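Local coordinates for uncharacterized protein (Legionella longbeachae NSW150, PDB 4JZA) that probably removes the 3-phosphate from phosphatidylinositol 3-phosphate, as a Legionella phosphoinositide phosphatase that may act on lipids of the infected host, at residues E688-K693 with E796-T801; K74-A79 with A683-E688; K54-L59 with A79-C84; D696-L701 with E738-P743. All coordinates share one frame; numbering follows the deposited sequence.

Interaction 1 (E688-K693 with E796-T801); sequences ESNCTK and EIVSTT
Val798 lays its forked side chain against Asn690, and the closer-packed part of the contact lies there. Its CG2 methyl stands almost straight above the carboxamide carbon of Asn690, 3.8 Å from CG, so the methyl rests on one face of the flat amide. CG1 lies over the same face nearer the oxygen, 3.8 Å from OD1. The torsion of Val798 explains the split: CG1 is anti to the backbone N (chi1 169°), while CG2 is anti to the carbonyl carbon, beside the backbone N, and both branches reach the opposing helix. An amide suits this place because its face accepts methyl groups while its polar end bonds elsewhere: Asn690 ND2 donates to Ser795 OG, just ahead of 796-801, which holds the group in position.

Toward solvent the contact thins. Lys693 crosses Val798 at about a right angle and offers only its aliphatic portion, CD lying 4.1 Å from Val798 CG1. The lysine's methylenes lie against the valine, while the residue as a whole is exposed. Together the two segments bury 121 Å², a modest patch with Asn690 and Val798 CA atoms 6.8 Å apart.

Inward, Val798 also packs on Leu686 and Leu694 of helix 676-702 and on the loop residue Phe784. Helix 794-817 is thereby seated on helix 676-702, within the family's C-terminal domain, while the Thr801 side chain touches Arg780 of helix 772-782.

Interaction 2 (K74-A79 with A683-E688); sequences KQTLKA and ARQLGE
The flat carboxamide of Gln685 meets the hydroxyl of Thr76, which sits beside the end of the amide and is lifted to one side of its plane rather than stacked over the middle of a face. In the model Gln685 NE2 lies 2.9 Å from Thr76 OG1, but the amide may well be built the wrong way round, so its nitrogen and oxygen cannot be assigned with confidence and the nature of the polar contact stays open. Either orientation would place a polar amide atom next to the hydroxyl.

The aliphatic part of Gln685 also lies alongside that oxygen, with CG 3.3 Å from Thr76 OG1. Glutamine fits because its chain is long enough to bridge the helices: CG is anti to the backbone N (chi1 -173°) and the chain continues extended, carrying the amide to the hydroxyl side of Thr76. Threonine fits for the opposite reason. Its short branch points at the other helix where the backbones draw near, Thr76 CA and Gln685 CA being 6.0 Å apart. The two side chains cross at about a right angle and the patch buries only 109 Å². Two residues beyond Gln685, Gly687 adopts a positive phi of 79°, readily reached without a CB, where helix 676-702 kinks.

Gln685 also packs on Leu72 and Thr73, just before helix 74-87, and on Phe794 of helix 794-817. The contact therefore joins the start of helix 74-87 to helix 676-702 near the kink.

Interaction 3 (K54-L59 with A79-C84); sequences KAFYFL and AYVDEC
Tyr57 reaches across to Asp82 and donates its phenol hydrogen to the carboxylate, OH lying 2.6 Å from OD1. The oxygen is approached on its syn side, 30° out of the carboxylate plane, while it stays near the plane of the tyrosine ring. Ring and carboxylate are almost coplanar, 9° apart, although the side chains as a whole cross at about a right angle. Tyr57 CG is anti to the carbonyl carbon, beside the backbone N, and from there the long ring carries the hydroxyl over to the aspartate. Asp82 OD2 is also near the hydroxyl, 2.9 Å from Tyr57 OH. Next to this polar pair the contact is apolar: Val81 CG1 lies 4.3 Å from Tyr57 CE1. Val81 is also modelled beside the edge of the Phe56 ring, too close for the detail to be relied on.

Helices 41-62 and 74-87 form an antiparallel helical hairpin. The short segments run at 171° with axes 10.8 Å apart, a spacing that large aromatic residues can span.

In the second shell, His53, one turn before Tyr57, fixes the carboxylate by hydrogen-bonding through NE2 to Asp82 OD1, so that two donors grip one oxygen. The His53 ring also meets that of Tyr57, the two planes inclined to each other. Farther inward, Leu112 of helix 95-116 packs on Phe56, and Leu77 adds to the apolar side from within helix 74-87.

Interaction 4 (D696-L701 with E738-P743); sequences DALHSL and ELMLSP
His699 and Met740, whose CA atoms are 7.3 Å apart, mark where the helical segment 696-701 comes nearest segment 738-743, which starts helical and continues as loop. Met740 is a selenomethionine in this crystal, so selenium stands where the natural residue carries sulfur. Its terminal methyl does the touching. CE settles against the backbone of the facing helix, 3.4 Å from His699 N and 4.0 Å from Leu698 C, and so covers the link between these two residues.

From there the methyl also meets side chains at their roots. Met740 CE is 3.6 Å from His699 CB and 4.3 Å from Leu698 CB. The imidazole comes next: CE lies at the ring's edge, near its plane, 4.0 Å from His699 CD2. Histidine reaches this position with CG anti to the backbone N (chi1 -169°), while the side chain of Met740 bends at its last torsion (chi3 112°) to set the methyl down on the helix. A long unbranched side chain suits the task, since it can cross the interval between backbones and end in one small group.

Leu698 directs its branches inward, to Trp805 of helix 794-817 and to Val777 and Leu781 of helix 772-782, in the C-terminal domain. Met740 is buried beside it, whereas His699 lies at the exposed border. With a methyl as the probe, the contact rests on dispersion and shape and asks for little directional precision; it meets the histidine at CB and a carbon edge of the ring, and uses neither imidazole nitrogen between these two segments.

Helix 676-702 supports interactions 1, 2 and 4, while helix 74-87 serves interactions 2 and 3, so interaction 2 joins the C-terminal helices to the helical hairpin of 54-59 and 79-84. It is a surface contact of polar side chains. Interaction 4 is more deeply covered and essentially apolar; interactions 1 and 3 are partly buried, one pairing valine with an amide face, the other adding a tyrosine–aspartate hydrogen bond to apolar packing. Interactions 1 and 2 touch, for instance where Cys691 SG packs on Ala683 O, and so do interactions 2 and 3, where Lys78 meets Tyr57. Interactions 1 and 4 only adjoin in sequence, their centres about 15 Å apart.

Interaction 1 (E688-K693 with E796-T801)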
# COMPACT_ATOMS: atom_id res chain seq x y z
N GLU A 688 2.14 -29.45 -24.63
CA GLU A 688 1.95 -29.87 -25.99
C GLU A 688 1.71 -31.38 -26.09
O GLU A 688 0.80 -31.86 -26.77
CB GLU A 688 3.16 -29.46 -26.81
CG GLU A 688 2.86 -29.32 -28.30
CD GLU A 688 4.10 -29.52 -29.19
OE1 GLU A 688 3.96 -29.60 -30.44
OE2 GLU A 688 5.22 -29.59 -28.66
N SER A 689 2.55 -32.15 -25.42
CA SER A 689 2.52 -33.57 -25.60
C SER A 689 1.14 -34.10 -25.17
O SER A 689 0.51 -34.88 -25.90
CB SER A 689 3.69 -34.26 -24.87
OG SER A 689 3.47 -35.68 -24.80
N ASN A 690 0.68 -33.68 -24.00
CA ASN A 690 -0.63 -34.12 -23.50
C ASN A 690 -1.81 -33.62 -24.29
O ASN A 690 -2.74 -34.40 -24.60
CB ASN A 690 -0.81 -33.76 -22.05
CG ASN A 690 -0.10 -34.74 -21.15
OD1 ASN A 690 0.15 -35.87 -21.56
ND2 ASN A 690 0.27 -34.30 -19.97
N CYS A 691 -1.79 -32.35 -24.65
CA CYS A 691 -2.90 -31.81 -25.42
C CYS A 691 -3.06 -32.58 -26.71
O CYS A 691 -4.22 -32.83 -27.12
CB CYS A 691 -2.74 -30.30 -25.69
SG CYS A 691 -3.07 -29.35 -24.20
N THR A 692 -1.93 -32.99 -27.32
CA THR A 692 -1.96 -33.74 -28.58
C THR A 692 -2.58 -35.13 -28.42
O THR A 692 -3.37 -35.55 -29.25
CB THR A 692 -0.57 -33.81 -29.24
OG1 THR A 692 -0.20 -32.49 -29.66
CG2 THR A 692 -0.58 -34.69 -30.49
N LYS A 693 -2.25 -35.81 -27.33
CA LYS A 693 -2.83 -37.12 -27.05
C LYS A 693 -4.32 -37.00 -26.88
O LYS A 693 -5.07 -37.79 -27.42
CB LYS A 693 -2.23 -37.76 -25.78
CG LYS A 693 -0.72 -37.99 -25.80
CD LYS A 693 -0.22 -38.60 -24.51
CE LYS A 693 1.29 -38.56 -24.45
NZ LYS A 693 1.74 -39.77 -23.73
N GLU A 796 -1.53 -38.59 -15.66
CA GLU A 796 -2.21 -39.81 -15.30
C GLU A 796 -3.68 -39.77 -15.71
O GLU A 796 -4.24 -40.81 -16.12
CB GLU A 796 -2.04 -40.12 -13.80
CG GLU A 796 -0.66 -40.73 -13.48
CD GLU A 796 -0.14 -40.51 -12.03
OE1 GLU A 796 -0.72 -39.67 -11.27
OE2 GLU A 796 0.87 -41.21 -11.65
N ILE A 797 -4.30 -38.60 -15.61
CA ILE A 797 -5.68 -38.43 -16.09
C ILE A 797 -5.72 -38.49 -17.60
O ILE A 797 -6.67 -39.02 -18.17
CB ILE A 797 -6.31 -37.12 -15.68
CG1 ILE A 797 -6.39 -37.00 -14.15
CG2 ILE A 797 -7.74 -37.03 -16.22
CD1 ILE A 797 -6.94 -35.67 -13.64
N VAL A 798 -4.72 -37.93 -18.26
CA VAL A 798 -4.62 -38.06 -19.70
C VAL A 798 -4.61 -39.56 -20.07
O VAL A 798 -5.40 -40.00 -20.92
CB VAL A 798 -3.38 -37.35 -20.25
CG1 VAL A 798 -3.12 -37.70 -21.71
CG2 VAL A 798 -3.54 -35.87 -20.11
N SER A 799 -3.72 -40.31 -19.45
CA SER A 799 -3.60 -41.76 -19.67
C SER A 799 -4.97 -42.45 -19.64
O SER A 799 -5.38 -43.13 -20.58
CB SER A 799 -2.71 -42.38 -18.59
OG SER A 799 -1.96 -43.45 -19.13
N THR A 800 -5.70 -42.23 -18.55
CA THR A 800 -6.98 -42.87 -18.34
C THR A 800 -8.04 -42.42 -19.35
O THR A 800 -8.85 -43.21 -19.86
CB THR A 800 -7.49 -42.47 -16.96
OG1 THR A 800 -6.49 -42.76 -16.00
CG2 THR A 800 -8.77 -43.20 -16.57
N THR A 801 -8.06 -41.13 -19.60
CA THR A 801 -8.99 -40.56 -20.53
C THR A 801 -8.73 -41.10 -21.94
O THR A 801 -9.67 -41.48 -22.62
CB THR A 801 -8.86 -39.02 -20.54
OG1 THR A 801 -9.13 -38.49 -19.24
CG2 THR A 801 -9.80 -38.43 -21.59

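Interaction 2 (K74-A79 with A683-E688)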
# COMPACT_ATOMS: atom_id res chain seq x y z
N LYS A 74 2.03 -23.81 -8.74
CA LYS A 74 2.85 -22.64 -8.64
C LYS A 74 3.69 -22.47 -9.91
O LYS A 74 3.81 -21.38 -10.46
CB LYS A 74 3.75 -22.75 -7.43
CG LYS A 74 3.01 -22.66 -6.10
CD LYS A 74 3.99 -22.59 -4.95
CE LYS A 74 3.34 -23.06 -3.65
NZ LYS A 74 3.91 -22.34 -2.47
N GLN A 75 4.25 -23.55 -10.39
CA GLN A 75 5.10 -23.40 -11.53
C GLN A 75 4.30 -22.89 -12.77
O GLN A 75 4.74 -22.00 -13.50
CB GLN A 75 5.86 -24.69 -11.70
CG GLN A 75 6.40 -24.96 -13.06
CD GLN A 75 6.53 -26.47 -13.31
OE1 GLN A 75 5.96 -27.33 -12.58
NE2 GLN A 75 7.27 -26.80 -14.37
N THR A 76 3.09 -23.38 -12.98
CA THR A 76 2.30 -22.86 -14.08
C THR A 76 1.98 -21.37 -13.90
O THR A 76 2.09 -20.62 -14.87
CB THR A 76 1.00 -23.63 -14.26
OG1 THR A 76 1.27 -24.99 -14.68
CG2 THR A 76 0.14 -22.95 -15.31
N LEU A 77 1.60 -20.94 -12.69
CA LEU A 77 1.33 -19.52 -12.45
C LEU A 77 2.50 -18.62 -12.72
O LEU A 77 2.41 -17.60 -13.42
CB LEU A 77 0.90 -19.29 -11.02
CG LEU A 77 -0.39 -20.05 -10.67
CD1 LEU A 77 -1.05 -19.56 -9.40
CD2 LEU A 77 -1.40 -19.98 -11.80
N LYS A 78 3.64 -18.98 -12.18
CA LYS A 78 4.83 -18.19 -12.36
C LYS A 78 5.22 -18.14 -13.82
O LYS A 78 5.69 -17.14 -14.30
CB LYS A 78 5.97 -18.76 -11.53
CG LYS A 78 5.84 -18.52 -10.05
CD LYS A 78 6.89 -19.34 -9.32
CE LYS A 78 6.94 -18.88 -7.87
NZ LYS A 78 7.87 -19.66 -7.00
N ALA A 79 5.10 -19.23 -14.53
CA ALA A 79 5.44 -19.15 -15.94
C ALA A 79 4.49 -18.16 -16.64
O ALA A 79 4.94 -17.37 -17.47
CB ALA A 79 5.43 -20.53 -16.60
N ALA A 683 -4.77 -25.65 -20.10
CA ALA A 683 -4.19 -26.19 -21.31
C ALA A 683 -2.68 -26.03 -21.32
O ALA A 683 -1.99 -26.84 -21.90
CB ALA A 683 -4.79 -25.56 -22.54
N ARG A 684 -2.19 -24.96 -20.73
CA ARG A 684 -0.76 -24.70 -20.75
C ARG A 684 -0.07 -25.66 -19.78
O ARG A 684 0.97 -26.23 -20.10
CB ARG A 684 -0.43 -23.22 -20.49
CG ARG A 684 -0.04 -22.48 -21.77
CD ARG A 684 -0.84 -21.21 -22.04
NE ARG A 684 -0.07 -20.04 -21.66
CZ ARG A 684 -0.29 -18.80 -22.10
NH1 ARG A 684 -1.29 -18.53 -22.93
NH2 ARG A 684 0.49 -17.83 -21.67
N GLN A 685 -0.68 -25.90 -18.63
CA GLN A 685 -0.18 -26.93 -17.74
C GLN A 685 -0.20 -28.36 -18.35
O GLN A 685 0.72 -29.12 -18.13
CB GLN A 685 -0.94 -26.91 -16.42
CG GLN A 685 -0.38 -27.82 -15.38
CD GLN A 685 -0.94 -27.53 -14.01
OE1 GLN A 685 -1.34 -28.39 -13.34
NE2 GLN A 685 -1.08 -26.37 -13.65
N LEU A 686 -1.21 -28.71 -19.14
CA LEU A 686 -1.18 -29.98 -19.88
C LEU A 686 0.04 -30.07 -20.80
O LEU A 686 0.70 -31.10 -20.89
CB LEU A 686 -2.47 -30.15 -20.69
CG LEU A 686 -3.59 -30.63 -19.77
CD1 LEU A 686 -4.98 -30.37 -20.34
CD2 LEU A 686 -3.44 -32.10 -19.43
N GLY A 687 0.34 -28.99 -21.49
CA GLY A 687 1.50 -28.94 -22.38
C GLY A 687 1.22 -29.63 -23.69
O GLY A 687 0.21 -30.33 -23.84
N GLU A 688 2.14 -29.45 -24.63
CA GLU A 688 1.95 -29.87 -25.99
C GLU A 688 1.71 -31.38 -26.09
O GLU A 688 0.80 -31.86 -26.77
CB GLU A 688 3.16 -29.46 -26.81
CG GLU A 688 2.86 -29.32 -28.30
CD GLU A 688 4.10 -29.52 -29.19
OE1 GLU A 688 3.96 -29.60 -30.44
OE2 GLU A 688 5.22 -29.59 -28.66

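Interaction 3 (K54-L59 with A79-C84)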
# COMPACT_ATOMS: atom_id res chain seq x y z
N LYS A 54 7.66 -8.82 -9.27
CA LYS A 54 8.21 -9.26 -7.98
C LYS A 54 7.15 -9.31 -6.87
O LYS A 54 7.23 -10.15 -6.01
CB LYS A 54 9.34 -8.37 -7.51
CG LYS A 54 10.68 -8.69 -8.14
CD LYS A 54 11.61 -7.49 -8.09
CE LYS A 54 12.82 -7.74 -8.95
NZ LYS A 54 13.35 -6.47 -9.50
N ALA A 55 6.14 -8.46 -6.90
CA ALA A 55 5.15 -8.57 -5.86
C ALA A 55 4.30 -9.82 -5.98
O ALA A 55 3.84 -10.37 -4.97
CB ALA A 55 4.26 -7.34 -5.83
N PHE A 56 4.05 -10.25 -7.22
CA PHE A 56 3.37 -11.54 -7.39
C PHE A 56 4.19 -12.67 -6.77
O PHE A 56 3.64 -13.51 -6.06
CB PHE A 56 3.06 -11.89 -8.84
CG PHE A 56 2.33 -13.20 -9.01
CD1 PHE A 56 2.08 -14.01 -7.98
CD2 PHE A 56 1.86 -13.55 -10.18
CE1 PHE A 56 1.40 -15.20 -8.14
CE2 PHE A 56 1.15 -14.72 -10.34
CZ PHE A 56 0.94 -15.54 -9.32
N TYR A 57 5.50 -12.69 -7.05
CA TYR A 57 6.37 -13.70 -6.50
C TYR A 57 6.37 -13.65 -4.98
O TYR A 57 6.29 -14.69 -4.34
CB TYR A 57 7.79 -13.59 -7.03
CG TYR A 57 7.96 -14.29 -8.35
CD1 TYR A 57 7.32 -13.82 -9.48
CD2 TYR A 57 8.74 -15.43 -8.46
CE1 TYR A 57 7.46 -14.45 -10.70
CE2 TYR A 57 8.90 -16.08 -9.68
CZ TYR A 57 8.26 -15.58 -10.80
OH TYR A 57 8.41 -16.20 -12.04
N PHE A 58 6.44 -12.47 -4.39
CA PHE A 58 6.37 -12.42 -2.94
C PHE A 58 5.10 -13.08 -2.45
O PHE A 58 5.08 -13.79 -1.43
CB PHE A 58 6.37 -10.99 -2.47
CG PHE A 58 6.49 -10.85 -0.98
CD1 PHE A 58 5.37 -10.85 -0.20
CD2 PHE A 58 7.73 -10.70 -0.40
CE1 PHE A 58 5.47 -10.73 1.14
CE2 PHE A 58 7.85 -10.58 0.96
CZ PHE A 58 6.72 -10.59 1.73
N LEU A 59 4.01 -12.81 -3.14
CA LEU A 59 2.68 -13.26 -2.73
C LEU A 59 2.62 -14.76 -2.74
O LEU A 59 2.14 -15.39 -1.78
CB LEU A 59 1.64 -12.65 -3.68
CG LEU A 59 0.19 -13.05 -3.47
CD1 LEU A 59 -0.35 -12.69 -2.10
CD2 LEU A 59 -0.64 -12.43 -4.58
N ALA A 79 5.10 -19.23 -14.53
CA ALA A 79 5.44 -19.15 -15.94
C ALA A 79 4.49 -18.16 -16.64
O ALA A 79 4.94 -17.37 -17.47
CB ALA A 79 5.43 -20.53 -16.60
N TYR A 80 3.20 -18.18 -16.28
CA TYR A 80 2.21 -17.29 -16.93
C TYR A 80 2.52 -15.83 -16.65
O TYR A 80 2.53 -14.98 -17.51
CB TYR A 80 0.77 -17.61 -16.50
CG TYR A 80 -0.27 -16.64 -17.00
CD1 TYR A 80 -0.59 -16.57 -18.34
CD2 TYR A 80 -0.94 -15.79 -16.13
CE1 TYR A 80 -1.54 -15.69 -18.81
CE2 TYR A 80 -1.90 -14.90 -16.58
CZ TYR A 80 -2.19 -14.84 -17.93
OH TYR A 80 -3.13 -13.94 -18.41
N VAL A 81 2.80 -15.55 -15.42
CA VAL A 81 3.21 -14.23 -15.02
C VAL A 81 4.48 -13.76 -15.64
O VAL A 81 4.57 -12.62 -16.03
CB VAL A 81 3.29 -14.21 -13.52
CG1 VAL A 81 4.10 -13.07 -13.04
CG2 VAL A 81 1.86 -14.10 -13.07
N ASP A 82 5.45 -14.64 -15.77
CA ASP A 82 6.64 -14.35 -16.56
C ASP A 82 6.36 -14.03 -18.01
O ASP A 82 7.04 -13.15 -18.59
CB ASP A 82 7.67 -15.49 -16.48
CG ASP A 82 8.32 -15.61 -15.09
OD1 ASP A 82 8.18 -14.74 -14.22
OD2 ASP A 82 9.02 -16.57 -14.84
N GLU A 83 5.38 -14.69 -18.63
CA GLU A 83 5.10 -14.39 -20.03
C GLU A 83 4.43 -13.05 -20.12
O GLU A 83 4.72 -12.30 -21.06
CB GLU A 83 4.28 -15.47 -20.75
CG GLU A 83 5.14 -16.65 -21.20
CD GLU A 83 4.36 -17.72 -22.00
OE1 GLU A 83 3.77 -17.32 -23.04
OE2 GLU A 83 4.35 -18.94 -21.61
N CYS A 84 3.54 -12.74 -19.16
CA CYS A 84 2.81 -11.46 -19.18
C CYS A 84 3.83 -10.33 -19.10
O CYS A 84 3.67 -9.29 -19.74
CB CYS A 84 1.86 -11.32 -18.01
SG CYS A 84 0.44 -12.44 -18.01

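Interaction 4 (D696-L701 with E738-P743)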
# COMPACT_ATOMS: atom_id res chain seq x y z
N ASP A 696 -5.85 -36.05 -30.39
CA ASP A 696 -5.99 -37.20 -31.31
C ASP A 696 -7.11 -38.19 -30.89
O ASP A 696 -7.98 -38.54 -31.69
CB ASP A 696 -4.63 -37.93 -31.51
CG ASP A 696 -3.56 -37.02 -32.12
OD1 ASP A 696 -3.91 -36.06 -32.88
OD2 ASP A 696 -2.37 -37.22 -31.80
N ALA A 697 -7.05 -38.66 -29.65
CA ALA A 697 -8.10 -39.55 -29.12
C ALA A 697 -9.50 -38.96 -29.28
O ALA A 697 -10.38 -39.61 -29.76
CB ALA A 697 -7.84 -39.88 -27.64
N LEU A 698 -9.68 -37.71 -28.93
CA LEU A 698 -10.97 -37.06 -29.14
C LEU A 698 -11.40 -36.91 -30.61
O LEU A 698 -12.60 -37.07 -30.92
CB LEU A 698 -10.99 -35.72 -28.46
CG LEU A 698 -12.34 -35.05 -28.32
CD1 LEU A 698 -13.41 -35.91 -27.67
CD2 LEU A 698 -12.12 -33.75 -27.54
N HIS A 699 -10.43 -36.66 -31.49
CA HIS A 699 -10.70 -36.50 -32.90
C HIS A 699 -11.36 -37.77 -33.37
O HIS A 699 -12.37 -37.71 -34.06
CB HIS A 699 -9.44 -36.18 -33.69
CG HIS A 699 -9.70 -35.77 -35.10
ND1 HIS A 699 -9.73 -36.67 -36.15
CD2 HIS A 699 -9.95 -34.55 -35.64
CE1 HIS A 699 -9.98 -36.02 -37.28
NE2 HIS A 699 -10.12 -34.74 -36.99
N SER A 700 -10.82 -38.93 -33.03
CA SER A 700 -11.42 -40.16 -33.56
C SER A 700 -12.77 -40.38 -32.97
O SER A 700 -13.73 -40.64 -33.69
CB SER A 700 -10.58 -41.38 -33.26
OG SER A 700 -9.23 -41.03 -33.29
N LEU A 701 -12.85 -40.26 -31.64
CA LEU A 701 -14.11 -40.53 -30.94
C LEU A 701 -15.29 -39.61 -31.38
O LEU A 701 -16.39 -40.09 -31.67
CB LEU A 701 -13.89 -40.43 -29.43
CG LEU A 701 -15.13 -40.60 -28.55
CD1 LEU A 701 -15.77 -41.92 -28.86
CD2 LEU A 701 -14.81 -40.58 -27.09
N GLU A 738 -17.09 -28.47 -34.60
CA GLU A 738 -16.80 -27.21 -35.28
C GLU A 738 -15.35 -26.78 -35.04
O GLU A 738 -14.69 -26.31 -35.95
CB GLU A 738 -17.75 -26.08 -34.83
CG GLU A 738 -19.04 -25.83 -35.64
CD GLU A 738 -18.84 -25.60 -37.14
OE1 GLU A 738 -19.12 -24.47 -37.60
OE2 GLU A 738 -18.45 -26.52 -37.88
N LEU A 739 -14.87 -26.96 -33.83
CA LEU A 739 -13.54 -26.51 -33.47
C LEU A 739 -12.49 -27.38 -34.09
O LEU A 739 -11.37 -26.92 -34.31
CB LEU A 739 -13.34 -26.55 -31.96
CG LEU A 739 -13.94 -25.35 -31.22
CD1 LEU A 739 -14.04 -25.58 -29.70
CD2 LEU A 739 -13.12 -24.09 -31.50
N MSE A 740 -12.83 -28.64 -34.35
CA MSE A 740 -11.91 -29.62 -34.91
C MSE A 740 -11.99 -29.67 -36.40
O MSE A 740 -11.30 -30.48 -36.99
CB MSE A 740 -12.21 -31.02 -34.33
CG MSE A 740 -11.57 -31.02 -32.97
SE MSE A 740 -12.03 -32.50 -31.78
CE MSE A 740 -10.23 -33.24 -31.86
N LEU A 741 -12.79 -28.82 -37.04
CA LEU A 741 -12.99 -28.95 -38.48
C LEU A 741 -11.74 -28.50 -39.27
O LEU A 741 -11.37 -29.18 -40.21
CB LEU A 741 -14.29 -28.26 -38.95
CG LEU A 741 -15.23 -29.16 -39.78
CD1 LEU A 741 -16.69 -28.98 -39.35
CD2 LEU A 741 -15.10 -28.93 -41.29
N SER A 742 -11.10 -27.38 -38.90
CA SER A 742 -9.76 -27.02 -39.43
C SER A 742 -8.75 -28.09 -38.99
O SER A 742 -8.91 -28.66 -37.92
CB SER A 742 -9.27 -25.67 -38.89
OG SER A 742 -9.81 -24.59 -39.62
N PRO A 743 -7.71 -28.37 -39.80
CA PRO A 743 -6.66 -29.26 -39.25
C PRO A 743 -5.66 -28.44 -38.40
O PRO A 743 -5.47 -27.24 -38.66
CB PRO A 743 -6.00 -29.88 -40.50
CG PRO A 743 -6.66 -29.24 -41.70
CD PRO A 743 -7.46 -28.05 -41.22